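Pesticidal crystal protein Cry4Aa (Bacillus thuringiensis, PDB 2C9K) acts as a mosquito-larvicidal, pore-forming toxin that binds midgut epithelial cells of insects and promotes their colloid-osmotic lysis. Local coordinates at residues Asn71-Arg76 with Ile118-Asn123; Phe78-Thr83 with Gln108-His113; Ser141-Ala146 with Thr194-Thr199. All coordinates share one frame; numbering follows the deposited sequence.

Interaction 1: residues Asn71-Arg76 with Ile118-Asn123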
ATOM      1  N   ASN A  71      23.841  -6.785   7.890  1.00 41.13           N
ATOM      2  CA  ASN A  71      23.366  -8.122   7.547  1.00 41.94           C
ATOM      3  C   ASN A  71      23.730  -9.153   8.620  1.00 43.19           C
ATOM      4  O   ASN A  71      23.004 -10.116   8.861  1.00 42.38           O
ATOM      5  CB  ASN A  71      23.953  -8.540   6.200  1.00 39.30           C
ATOM      6  CG  ASN A  71      23.310  -9.783   5.661  1.00 39.46           C
ATOM      7  OD1 ASN A  71      22.096  -9.829   5.492  1.00 40.23           O
ATOM      8  ND2 ASN A  71      24.115 -10.805   5.386  1.00 38.73           N
ATOM      9  N   LYS A  72      24.868  -8.919   9.259  1.00 44.61           N
ATOM     10  CA  LYS A  72      25.397  -9.779  10.306  1.00 44.99           C
ATOM     11  C   LYS A  72      24.593  -9.614  11.591  1.00 44.63           C
ATOM     12  O   LYS A  72      24.356 -10.576  12.317  1.00 44.23           O
ATOM     13  CB  LYS A  72      26.855  -9.386  10.546  1.00 46.46           C
ATOM     14  CG  LYS A  72      27.663 -10.269  11.474  1.00 48.40           C
ATOM     15  CD  LYS A  72      29.068  -9.678  11.638  1.00 51.92           C
ATOM     16  CE  LYS A  72      29.741  -9.422  10.273  1.00 53.22           C
ATOM     17  NZ  LYS A  72      31.074  -8.751  10.363  1.00 52.73           N
ATOM     18  N   ILE A  73      24.174  -8.381  11.856  1.00 44.59           N
ATOM     19  CA  ILE A  73      23.417  -8.040  13.058  1.00 44.54           C
ATOM     20  C   ILE A  73      21.962  -8.497  13.051  1.00 43.36           C
ATOM     21  O   ILE A  73      21.477  -9.042  14.038  1.00 44.16           O
ATOM     22  CB  ILE A  73      23.426  -6.509  13.299  1.00 46.20           C
ATOM     23  CG1 ILE A  73      24.863  -6.016  13.492  1.00 47.00           C
ATOM     24  CG2 ILE A  73      22.574  -6.165  14.515  1.00 46.61           C
ATOM     25  CD1 ILE A  73      24.972  -4.518  13.753  1.00 46.36           C
ATOM     26  N   LEU A  74      21.262  -8.255  11.948  0.50 42.15           N
ATOM     27  CA  LEU A  74      19.860  -8.631  11.839  0.50 40.62           C
ATOM     28  C   LEU A  74      19.656 -10.118  11.575  0.50 40.87           C
ATOM     29  O   LEU A  74      18.539 -10.622  11.666  0.50 40.48           O
ATOM     30  CB  LEU A  74      19.184  -7.799  10.745  0.50 39.28           C
ATOM     31  CG  LEU A  74      18.429  -6.528  11.161  0.50 38.21           C
ATOM     32  CD1 LEU A  74      18.835  -6.065  12.545  1.00 36.44           C
ATOM     33  CD2 LEU A  74      18.696  -5.446  10.143  1.00 37.89           C
ATOM     34  N   ASN A  75      20.737 -10.817  11.247  1.00 42.02           N
ATOM     35  CA  ASN A  75      20.662 -12.252  10.993  1.00 42.70           C
ATOM     36  C   ASN A  75      20.746 -13.030  12.306  1.00 43.83           C
ATOM     37  O   ASN A  75      20.880 -14.253  12.311  1.00 44.07           O
ATOM     38  CB  ASN A  75      21.774 -12.686  10.036  1.00 41.77           C
ATOM     39  CG  ASN A  75      21.287 -12.818   8.597  1.00 43.33           C
ATOM     40  OD1 ASN A  75      20.293 -12.201   8.210  1.00 43.45           O
ATOM     41  ND2 ASN A  75      21.992 -13.619   7.796  1.00 42.77           N
ATOM     42  N   ARG A  76      20.658 -12.307  13.420  1.00 44.25           N
ATOM     43  CA  ARG A  76      20.694 -12.920  14.737  1.00 44.92           C
ATOM     44  C   ARG A  76      19.272 -13.275  15.118  1.00 45.23           C
ATOM     45  O   ARG A  76      19.034 -14.236  15.848  1.00 47.80           O
ATOM     46  CB  ARG A  76      21.242 -11.952  15.779  1.00 45.35           C
ATOM     47  CG  ARG A  76      22.703 -11.601  15.622  1.00 47.39           C
ATOM     48  CD  ARG A  76      23.049 -10.498  16.593  1.00 48.60           C
ATOM     49  NE  ARG A  76      24.417 -10.026  16.449  1.00 51.56           N
ATOM     50  CZ  ARG A  76      24.847  -8.874  16.949  1.00 54.02           C
ATOM     51  NH1 ARG A  76      24.006  -8.092  17.618  1.00 53.62           N
ATOM     52  NH2 ARG A  76      26.112  -8.505  16.788  1.00 54.71           N
ATOM     53  N   ILE A 118      17.786  -3.550  17.193  1.00 37.84           N
ATOM     54  CA  ILE A 118      17.306  -2.446  16.373  1.00 36.45           C
ATOM     55  C   ILE A 118      18.106  -1.172  16.653  1.00 36.37           C
ATOM     56  O   ILE A 118      18.529  -0.490  15.719  1.00 37.03           O
ATOM     57  CB  ILE A 118      15.793  -2.223  16.571  1.00 35.64           C
ATOM     58  CG1 ILE A 118      15.026  -3.314  15.816  1.00 34.11           C
ATOM     59  CG2 ILE A 118      15.393  -0.847  16.080  1.00 34.01           C
ATOM     60  CD1 ILE A 118      13.534  -3.269  16.001  1.00 34.11           C
ATOM     61  N   PRO A 119      18.329  -0.830  17.935  1.00 35.27           N
ATOM     62  CA  PRO A 119      19.110   0.388  18.163  1.00 35.21           C
ATOM     63  C   PRO A 119      20.531   0.168  17.645  1.00 36.96           C
ATOM     64  O   PRO A 119      21.162   1.082  17.113  1.00 36.82           O
ATOM     65  CB  PRO A 119      19.053   0.554  19.674  1.00 33.53           C
ATOM     66  CG  PRO A 119      17.709  -0.004  20.013  1.00 33.01           C
ATOM     67  CD  PRO A 119      17.682  -1.271  19.181  1.00 34.50           C
ATOM     68  N   GLU A 120      21.022  -1.058  17.790  1.00 39.50           N
ATOM     69  CA  GLU A 120      22.363  -1.400  17.315  1.00 42.09           C
ATOM     70  C   GLU A 120      22.418  -1.045  15.831  1.00 42.46           C
ATOM     71  O   GLU A 120      23.271  -0.269  15.390  1.00 42.06           O
ATOM     72  CB  GLU A 120      22.620  -2.898  17.493  1.00 43.25           C
ATOM     73  CG  GLU A 120      24.084  -3.304  17.445  1.00 46.07           C
ATOM     74  CD  GLU A 120      24.283  -4.803  17.668  1.00 49.56           C
ATOM     75  OE1 GLU A 120      23.584  -5.380  18.541  1.00 50.10           O
ATOM     76  OE2 GLU A 120      25.143  -5.399  16.978  1.00 48.21           O
ATOM     77  N   LEU A 121      21.483  -1.616  15.077  1.00 42.28           N
ATOM     78  CA  LEU A 121      21.380  -1.388  13.643  1.00 40.65           C
ATOM     79  C   LEU A 121      21.489   0.088  13.298  1.00 41.52           C
ATOM     80  O   LEU A 121      22.365   0.492  12.533  1.00 42.39           O
ATOM     81  CB  LEU A 121      20.047  -1.927  13.125  1.00 38.48           C
ATOM     82  CG  LEU A 121      19.753  -1.651  11.651  1.00 35.63           C
ATOM     83  CD1 LEU A 121      20.788  -2.356  10.802  1.00 35.24           C
ATOM     84  CD2 LEU A 121      18.356  -2.121  11.303  1.00 32.88           C
ATOM     85  N   VAL A 122      20.603   0.892  13.871  1.00 41.57           N
ATOM     86  CA  VAL A 122      20.593   2.327  13.603  1.00 43.14           C
ATOM     87  C   VAL A 122      21.838   3.092  14.073  1.00 43.62           C
ATOM     88  O   VAL A 122      22.270   4.041  13.421  1.00 43.11           O
ATOM     89  CB  VAL A 122      19.334   2.987  14.220  1.00 43.03           C
ATOM     90  CG1 VAL A 122      19.453   4.496  14.181  1.00 42.49           C
ATOM     91  CG2 VAL A 122      18.100   2.547  13.453  1.00 43.24           C
ATOM     92  N   ASN A 123      22.422   2.680  15.192  1.00 44.39           N
ATOM     93  CA  ASN A 123      23.585   3.387  15.703  1.00 44.85           C
ATOM     94  C   ASN A 123      24.916   2.942  15.120  1.00 45.50           C
ATOM     95  O   ASN A 123      25.951   3.540  15.405  1.00 45.38           O
ATOM     96  CB  ASN A 123      23.602   3.315  17.227  1.00 44.53           C
ATOM     97  CG  ASN A 123      22.377   3.975  17.844  1.00 47.59           C
ATOM     98  OD1 ASN A 123      22.114   5.157  17.610  1.00 47.80           O
ATOM     99  ND2 ASN A 123      21.618   3.213  18.627  1.00 49.57           N
TER
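R76 NH1 is held by both oxygens of the E120 carboxylate, and the evidence favours one of them. NH1 lies 2.9 Å from E120 OE1 with an N-H...O angle of 140°, and it meets OE1 on the syn side, 18° out of the carboxylate plane. The companion bond from NH1 to E120 OE2 is weak at 3.0 Å, and a third, from NH2 to E120 OE2, is weak at 3.3 Å. The planes of the two groups stand 48° apart, so this is a twisted, forked salt bridge and not a flat two-pronged pair. R76 gets there on a chain extended from CG to NE. In E120, CG stands anti to the backbone N, which sends the carboxylate out from helix 103-123.

I73 lies beneath the pair: its CG2 sits 3.6 Å from E120 OE2, and its CA packs against one face of the R76 guanidinium, off toward the rim. A second, purely apolar patch lies alongside, where L74 and L121 cross at about a right angle and CD2 of L74 comes 3.5 Å from CD2 of L121. The same L74 CD2 also packs on S142 of helix 140-164.

The contact thus joins the last turn of helix 64-74, and the residues just after it, to the C-terminal turns of helix 103-123 in the helical N-terminal domain. Because R76 is exposed and E120 partly so, while I73, L74 and L121 are buried, the ion pair borders an apolar seam, and its charges probably balance each other at the edge of the interior.

Interaction 2: residues Phe78-Thr83 with Gln108-His113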
ATOM      1  N   PHE A  78      17.229 -14.715  13.575  1.00 42.47           N
ATOM      2  CA  PHE A  78      16.877 -16.061  13.146  1.00 44.53           C
ATOM      3  C   PHE A  78      16.827 -17.045  14.308  1.00 45.91           C
ATOM      4  O   PHE A  78      15.812 -17.703  14.535  1.00 46.10           O
ATOM      5  CB  PHE A  78      17.852 -16.586  12.096  1.00 44.05           C
ATOM      6  CG  PHE A  78      17.575 -18.002  11.688  1.00 45.05           C
ATOM      7  CD1 PHE A  78      16.372 -18.335  11.068  1.00 45.78           C
ATOM      8  CD2 PHE A  78      18.483 -19.016  11.974  1.00 45.37           C
ATOM      9  CE1 PHE A  78      16.075 -19.661  10.741  1.00 44.91           C
ATOM     10  CE2 PHE A  78      18.196 -20.347  11.651  1.00 45.13           C
ATOM     11  CZ  PHE A  78      16.990 -20.668  11.036  1.00 44.59           C
ATOM     12  N   ASN A  79      17.927 -17.152  15.040  1.00 47.88           N
ATOM     13  CA  ASN A  79      17.984 -18.066  16.170  1.00 49.65           C
ATOM     14  C   ASN A  79      17.045 -17.649  17.296  1.00 50.00           C
ATOM     15  O   ASN A  79      16.397 -18.497  17.911  1.00 50.77           O
ATOM     16  CB  ASN A  79      19.423 -18.176  16.684  1.00 50.32           C
ATOM     17  CG  ASN A  79      20.241 -19.200  15.911  1.00 51.87           C
ATOM     18  OD1 ASN A  79      21.468 -19.208  15.977  1.00 54.10           O
ATOM     19  ND2 ASN A  79      19.558 -20.079  15.184  1.00 52.00           N
ATOM     20  N   VAL A  80      16.959 -16.350  17.560  1.00 49.25           N
ATOM     21  CA  VAL A  80      16.089 -15.868  18.623  1.00 49.33           C
ATOM     22  C   VAL A  80      14.617 -16.065  18.270  1.00 49.96           C
ATOM     23  O   VAL A  80      13.772 -16.209  19.154  1.00 51.33           O
ATOM     24  CB  VAL A  80      16.351 -14.375  18.938  1.00 48.99           C
ATOM     25  CG1 VAL A  80      15.370 -13.880  19.997  1.00 48.12           C
ATOM     26  CG2 VAL A  80      17.785 -14.193  19.423  1.00 46.25           C
ATOM     27  N   ILE A  81      14.306 -16.079  16.979  1.00 50.62           N
ATOM     28  CA  ILE A  81      12.926 -16.282  16.544  1.00 50.85           C
ATOM     29  C   ILE A  81      12.626 -17.778  16.417  1.00 49.85           C
ATOM     30  O   ILE A  81      11.526 -18.225  16.742  1.00 50.14           O
ATOM     31  CB  ILE A  81      12.642 -15.546  15.185  1.00 51.07           C
ATOM     32  CG1 ILE A  81      12.164 -14.118  15.453  1.00 50.29           C
ATOM     33  CG2 ILE A  81      11.568 -16.268  14.388  1.00 52.23           C
ATOM     34  CD1 ILE A  81      13.148 -13.263  16.199  1.00 51.62           C
ATOM     35  N   SER A  82      13.609 -18.547  15.961  0.50 48.83           N
ATOM     36  CA  SER A  82      13.444 -19.987  15.798  0.50 48.65           C
ATOM     37  C   SER A  82      13.146 -20.694  17.119  0.50 48.09           C
ATOM     38  O   SER A  82      12.230 -21.510  17.202  0.50 47.11           O
ATOM     39  CB  SER A  82      14.698 -20.588  15.170  0.50 49.75           C
ATOM     40  OG  SER A  82      14.913 -20.066  13.871  1.00 52.96           O
ATOM     41  N   THR A  83      13.928 -20.380  18.150  1.00 48.26           N
ATOM     42  CA  THR A  83      13.740 -20.983  19.466  1.00 47.75           C
ATOM     43  C   THR A  83      12.369 -20.606  20.019  1.00 48.13           C
ATOM     44  O   THR A  83      11.632 -21.456  20.520  1.00 48.81           O
ATOM     45  CB  THR A  83      14.826 -20.511  20.455  1.00 47.49           C
ATOM     46  OG1 THR A  83      16.122 -20.856  19.948  1.00 47.15           O
ATOM     47  CG2 THR A  83      14.629 -21.167  21.812  1.00 46.46           C
ATOM     48  N   GLN A 108      10.450 -13.193  26.832  1.00 53.23           N
ATOM     49  CA  GLN A 108      11.370 -12.229  27.427  1.00 54.43           C
ATOM     50  C   GLN A 108      12.656 -12.070  26.623  1.00 54.04           C
ATOM     51  O   GLN A 108      13.195 -10.968  26.517  1.00 53.43           O
ATOM     52  CB  GLN A 108      11.726 -12.646  28.854  1.00 56.98           C
ATOM     53  CG  GLN A 108      10.567 -12.610  29.832  1.00 61.05           C
ATOM     54  CD  GLN A 108      11.010 -12.878  31.261  1.00 63.94           C
ATOM     55  OE1 GLN A 108      10.192 -12.894  32.185  1.00 65.58           O
ATOM     56  NE2 GLN A 108      12.312 -13.087  31.450  1.00 64.55           N
ATOM     57  N   LEU A 109      13.158 -13.172  26.073  1.00 53.50           N
ATOM     58  CA  LEU A 109      14.383 -13.126  25.279  1.00 53.44           C
ATOM     59  C   LEU A 109      14.152 -12.445  23.935  1.00 52.74           C
ATOM     60  O   LEU A 109      14.961 -11.623  23.501  1.00 53.55           O
ATOM     61  CB  LEU A 109      14.936 -14.536  25.055  1.00 53.83           C
ATOM     62  CG  LEU A 109      15.537 -15.237  26.274  1.00 53.83           C
ATOM     63  CD1 LEU A 109      16.102 -16.585  25.851  1.00 53.64           C
ATOM     64  CD2 LEU A 109      16.627 -14.369  26.884  1.00 52.03           C
ATOM     65  N   VAL A 110      13.053 -12.790  23.271  1.00 50.82           N
ATOM     66  CA  VAL A 110      12.741 -12.179  21.990  1.00 48.16           C
ATOM     67  C   VAL A 110      12.520 -10.687  22.187  1.00 46.36           C
ATOM     68  O   VAL A 110      12.864  -9.898  21.320  1.00 47.02           O
ATOM     69  CB  VAL A 110      11.479 -12.795  21.338  1.00 48.27           C
ATOM     70  CG1 VAL A 110      11.110 -12.019  20.083  1.00 48.09           C
ATOM     71  CG2 VAL A 110      11.737 -14.250  20.977  1.00 46.77           C
ATOM     72  N   HIS A 111      11.953 -10.287  23.320  0.50 45.24           N
ATOM     73  CA  HIS A 111      11.736  -8.865  23.548  0.50 44.91           C
ATOM     74  C   HIS A 111      13.054  -8.171  23.869  0.50 44.84           C
ATOM     75  O   HIS A 111      13.219  -6.981  23.607  0.50 45.00           O
ATOM     76  CB  HIS A 111      10.742  -8.634  24.685  0.50 45.45           C
ATOM     77  CG  HIS A 111      10.531  -7.187  25.010  1.00 46.92           C
ATOM     78  ND1 HIS A 111      10.171  -6.256  24.059  1.00 47.54           N
ATOM     79  CD2 HIS A 111      10.646  -6.507  26.176  1.00 47.27           C
ATOM     80  CE1 HIS A 111      10.077  -5.064  24.626  1.00 47.82           C
ATOM     81  NE2 HIS A 111      10.360  -5.189  25.910  1.00 45.69           N
ATOM     82  N   TYR A 112      13.994  -8.923  24.433  1.00 45.48           N
ATOM     83  CA  TYR A 112      15.304  -8.382  24.788  1.00 43.17           C
ATOM     84  C   TYR A 112      16.161  -8.272  23.534  1.00 41.70           C
ATOM     85  O   TYR A 112      16.897  -7.301  23.357  1.00 42.34           O
ATOM     86  CB  TYR A 112      15.999  -9.289  25.818  1.00 42.68           C
ATOM     87  CG  TYR A 112      17.356  -8.780  26.250  1.00 41.07           C
ATOM     88  CD1 TYR A 112      17.473  -7.639  27.049  1.00 39.44           C
ATOM     89  CD2 TYR A 112      18.526  -9.390  25.794  1.00 39.77           C
ATOM     90  CE1 TYR A 112      18.720  -7.113  27.370  1.00 38.83           C
ATOM     91  CE2 TYR A 112      19.773  -8.876  26.108  1.00 39.94           C
ATOM     92  CZ  TYR A 112      19.865  -7.736  26.893  1.00 39.97           C
ATOM     93  OH  TYR A 112      21.107  -7.203  27.167  1.00 40.49           O
ATOM     94  N   HIS A 113      16.059  -9.270  22.665  0.50 39.63           N
ATOM     95  CA  HIS A 113      16.815  -9.282  21.422  0.50 38.75           C
ATOM     96  C   HIS A 113      16.482  -8.085  20.534  0.50 38.00           C
ATOM     97  O   HIS A 113      17.356  -7.549  19.852  0.50 37.47           O
ATOM     98  CB  HIS A 113      16.528 -10.566  20.646  0.50 39.86           C
ATOM     99  CG  HIS A 113      16.920 -10.495  19.203  1.00 42.35           C
ATOM    100  ND1 HIS A 113      18.212 -10.699  18.768  1.00 43.12           N
ATOM    101  CD2 HIS A 113      16.196 -10.193  18.099  1.00 42.77           C
ATOM    102  CE1 HIS A 113      18.267 -10.527  17.459  1.00 42.13           C
ATOM    103  NE2 HIS A 113      17.057 -10.218  17.029  1.00 42.92           N
TER
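An antiparallel helix pair of the N-terminal helical bundle, the domain associated with pore formation in three-domain Cry toxins, is packed here: segment 78-83 of helix 77-89 runs against segment 108-113 of helix 103-123. The axes of these short segments approach to 9.6 Å, and their directions differ by 159°, which establishes the antiparallel sense. V80 and V110 mark the register, with their CA atoms 6.0 Å apart, and no hydrogen bond crosses the interface.

V80 carries the contact, with both of its methyls facing helix 103-123. V80 CG1, placed anti to the backbone N (chi1 177°), packs on H113 CB and on a methyl of V110. V80 CG2 reaches 3.6 Å from H113 ND1. V80 CB lies over one face of the imidazole, 4.2 Å from the ring centroid and 19° off the ring normal, which meets the geometry of a CH-pi contact, although it is displaced toward the rim. The H113 ring is tethered as well, because its NE2 hydrogen-bonds to S77 OG, one residue before segment 78-83 in the same helix; that bond helps fix how the ring is turned beneath V80. V110 also touches V153 of helix 140-164, and I81 touches F30 and I34 of helix 29-37, so the pair is flanked by two further helices of the bundle.

Within segment 78-83 two hydroxyls fold back on the helix: S82 OG donates to F78 O from above the carbonyl plane, and T83 OG1 donates to N79 O at 3.1 Å, from the face of that carbonyl opposite to T83 N.

Interaction 3: residues Ser141-Ala146 with Thr194-Thr199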
ATOM      1  N   SER A 141      14.428  -0.637   5.048  1.00 25.55           N
ATOM      2  CA  SER A 141      13.633  -1.805   4.697  1.00 27.21           C
ATOM      3  C   SER A 141      13.927  -2.995   5.617  1.00 28.13           C
ATOM      4  O   SER A 141      13.020  -3.739   5.978  1.00 30.02           O
ATOM      5  CB  SER A 141      13.832  -2.184   3.218  1.00 26.63           C
ATOM      6  OG  SER A 141      15.087  -2.779   2.974  1.00 31.20           O
ATOM      7  N   SER A 142      15.184  -3.178   6.003  1.00 29.47           N
ATOM      8  CA  SER A 142      15.545  -4.269   6.909  1.00 29.53           C
ATOM      9  C   SER A 142      15.022  -3.902   8.303  1.00 30.39           C
ATOM     10  O   SER A 142      14.557  -4.753   9.068  1.00 30.93           O
ATOM     11  CB  SER A 142      17.065  -4.437   6.950  1.00 29.34           C
ATOM     12  OG  SER A 142      17.580  -4.644   5.645  1.00 31.62           O
ATOM     13  N   TYR A 143      15.108  -2.619   8.628  1.00 29.52           N
ATOM     14  CA  TYR A 143      14.627  -2.130   9.901  1.00 29.02           C
ATOM     15  C   TYR A 143      13.179  -2.567  10.063  1.00 29.64           C
ATOM     16  O   TYR A 143      12.786  -3.093  11.106  1.00 31.30           O
ATOM     17  CB  TYR A 143      14.689  -0.606   9.930  1.00 29.92           C
ATOM     18  CG  TYR A 143      14.159   0.002  11.208  1.00 31.41           C
ATOM     19  CD1 TYR A 143      14.971   0.125  12.333  1.00 32.22           C
ATOM     20  CD2 TYR A 143      12.841   0.432  11.301  1.00 31.64           C
ATOM     21  CE1 TYR A 143      14.488   0.667  13.513  1.00 32.78           C
ATOM     22  CE2 TYR A 143      12.345   0.970  12.484  1.00 33.67           C
ATOM     23  CZ  TYR A 143      13.176   1.088  13.586  1.00 33.41           C
ATOM     24  OH  TYR A 143      12.697   1.640  14.757  1.00 33.85           O
ATOM     25  N   ALA A 144      12.390  -2.344   9.016  1.00 29.49           N
ATOM     26  CA  ALA A 144      10.972  -2.680   9.022  1.00 28.77           C
ATOM     27  C   ALA A 144      10.708  -4.133   9.369  1.00 28.65           C
ATOM     28  O   ALA A 144       9.939  -4.410  10.284  1.00 30.61           O
ATOM     29  CB  ALA A 144      10.338  -2.328   7.675  1.00 27.81           C
ATOM     30  N   GLN A 145      11.326  -5.062   8.649  0.50 27.86           N
ATOM     31  CA  GLN A 145      11.117  -6.473   8.943  0.50 28.33           C
ATOM     32  C   GLN A 145      11.401  -6.764  10.414  0.50 28.34           C
ATOM     33  O   GLN A 145      10.656  -7.495  11.064  0.50 27.44           O
ATOM     34  CB  GLN A 145      12.005  -7.342   8.057  0.50 29.07           C
ATOM     35  CG  GLN A 145      11.570  -7.392   6.602  1.00 31.58           C
ATOM     36  CD  GLN A 145      10.144  -7.887   6.440  1.00 32.13           C
ATOM     37  OE1 GLN A 145       9.700  -8.768   7.171  1.00 33.46           O
ATOM     38  NE2 GLN A 145       9.424  -7.329   5.471  1.00 31.56           N
ATOM     39  N   ALA A 146      12.475  -6.183  10.937  1.00 29.24           N
ATOM     40  CA  ALA A 146      12.840  -6.378  12.338  1.00 30.49           C
ATOM     41  C   ALA A 146      11.730  -5.885  13.264  1.00 31.01           C
ATOM     42  O   ALA A 146      11.253  -6.630  14.119  1.00 32.82           O
ATOM     43  CB  ALA A 146      14.138  -5.648  12.655  1.00 28.86           C
ATOM     44  N   THR A 194       6.101   3.166  13.797  1.00 25.96           N
ATOM     45  CA  THR A 194       5.364   3.851  12.744  1.00 25.64           C
ATOM     46  C   THR A 194       6.019   5.195  12.440  1.00 25.22           C
ATOM     47  O   THR A 194       6.425   5.441  11.311  1.00 25.51           O
ATOM     48  CB  THR A 194       3.895   4.091  13.147  1.00 24.84           C
ATOM     49  OG1 THR A 194       3.199   2.840  13.174  1.00 26.02           O
ATOM     50  CG2 THR A 194       3.214   5.017  12.152  1.00 24.98           C
ATOM     51  N   ASN A 195       6.128   6.049  13.457  1.00 24.40           N
ATOM     52  CA  ASN A 195       6.721   7.371  13.301  1.00 25.23           C
ATOM     53  C   ASN A 195       8.164   7.375  12.793  1.00 25.78           C
ATOM     54  O   ASN A 195       8.572   8.301  12.093  1.00 26.03           O
ATOM     55  CB  ASN A 195       6.663   8.148  14.623  1.00 26.08           C
ATOM     56  CG  ASN A 195       5.236   8.475  15.060  1.00 25.93           C
ATOM     57  OD1 ASN A 195       4.408   8.893  14.249  1.00 25.55           O
ATOM     58  ND2 ASN A 195       4.951   8.299  16.350  1.00 23.89           N
ATOM     59  N   TYR A 196       8.940   6.352  13.140  1.00 27.06           N
ATOM     60  CA  TYR A 196      10.332   6.292  12.703  1.00 26.49           C
ATOM     61  C   TYR A 196      10.426   5.943  11.228  1.00 27.85           C
ATOM     62  O   TYR A 196      11.113   6.626  10.472  1.00 29.79           O
ATOM     63  CB  TYR A 196      11.122   5.263  13.511  1.00 25.36           C
ATOM     64  CG  TYR A 196      12.559   5.128  13.044  1.00 26.94           C
ATOM     65  CD1 TYR A 196      13.496   6.127  13.314  1.00 26.96           C
ATOM     66  CD2 TYR A 196      12.969   4.032  12.280  1.00 25.37           C
ATOM     67  CE1 TYR A 196      14.801   6.043  12.832  1.00 24.43           C
ATOM     68  CE2 TYR A 196      14.269   3.939  11.795  1.00 25.02           C
ATOM     69  CZ  TYR A 196      15.178   4.953  12.075  1.00 25.28           C
ATOM     70  OH  TYR A 196      16.457   4.899  11.575  1.00 25.57           O
ATOM     71  N   CYS A 197       9.746   4.870  10.827  1.00 28.14           N
ATOM     72  CA  CYS A 197       9.744   4.428   9.433  1.00 28.13           C
ATOM     73  C   CYS A 197       9.285   5.546   8.506  1.00 28.33           C
ATOM     74  O   CYS A 197       9.904   5.801   7.471  1.00 28.03           O
ATOM     75  CB  CYS A 197       8.811   3.231   9.249  1.00 28.23           C
ATOM     76  SG  CYS A 197       9.333   1.733  10.108  1.00 32.31           S
ATOM     77  N   VAL A 198       8.190   6.201   8.881  1.00 27.16           N
ATOM     78  CA  VAL A 198       7.652   7.278   8.073  1.00 26.17           C
ATOM     79  C   VAL A 198       8.660   8.408   8.020  1.00 26.84           C
ATOM     80  O   VAL A 198       8.927   8.950   6.945  1.00 29.99           O
ATOM     81  CB  VAL A 198       6.314   7.799   8.638  1.00 25.10           C
ATOM     82  CG1 VAL A 198       5.832   8.986   7.817  1.00 23.64           C
ATOM     83  CG2 VAL A 198       5.279   6.686   8.622  1.00 22.09           C
ATOM     84  N   THR A 199       9.229   8.759   9.170  1.00 24.62           N
ATOM     85  CA  THR A 199      10.225   9.832   9.218  1.00 23.79           C
ATOM     86  C   THR A 199      11.381   9.522   8.269  1.00 24.16           C
ATOM     87  O   THR A 199      11.712  10.316   7.383  1.00 22.31           O
ATOM     88  CB  THR A 199      10.818  10.009  10.645  1.00 22.44           C
ATOM     89  OG1 THR A 199       9.858  10.643  11.495  1.00 22.26           O
ATOM     90  CG2 THR A 199      12.069  10.851  10.598  1.00 18.48           C
TER
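Both segments are helical throughout; the closest CA pair, A144 CA and C197 CA, is 7.2 Å apart, and the contacts are made by side chains. Y143 and Y196 do most of this. In each, CG is anti to the backbone N (chi1 178° for Y143), each side chain sets out in the direction of the partner helix, and the rings meet between the two. The ring centroids are 4.5 Å apart and the planes lie at 52°, an oblique pairing. Y196 CE2 sits over the centre of one face of the Y143 ring. The very short approach modelled between Y143 CE2 and Y196 CD2 is doubtful at this resolution and carries no weight.

C197 comes at the same ring from another direction. Its sulfur lies at the edge of the Y143 ring, 5.0 Å from the centroid and 83° off the ring normal, and 3.9 Å from CE2 of Y143: a cysteine sulfur-aromatic contact made in plane. Y143 is therefore met over a face by one side chain and at its rim by the next residue along helix 183-208.

These helices belong to the N-terminal bundle, in which helix 140-164 is the central one, as in other three-domain Cry toxins. I118 and V122 of helix 103-123 also pack on Y143, and V236 and V240 of helix 222-240 touch C197. N195 OD1 accepts a hydrogen bond from Y565 N in the C-terminal part of the chain. Within helix 183-208 itself, T199 OG1 donates a hydrogen bond to N195 O at 2.7 Å.

In the fold
From the N terminus, the chain runs through helix 64-74 and helix 77-89, then back along helix 103-123. Interaction 2 closes the shorter loop, 78-83 to 108-113, which lies wholly within the longer loop that interaction 1 closes; the two meet where R76 packs on H113. Beyond segment 118-123 come the C125-C132 disulfide and helix 140-164, where interaction 3 opens, in series with both, and closes on helix 183-208. Interactions 1 and 3, with centres about 13 Å apart, also touch through L121 against Y143 and V122 against Y196. All three lie in the N-terminal domain, tying five of its helices together; helix 103-123 serves the first two.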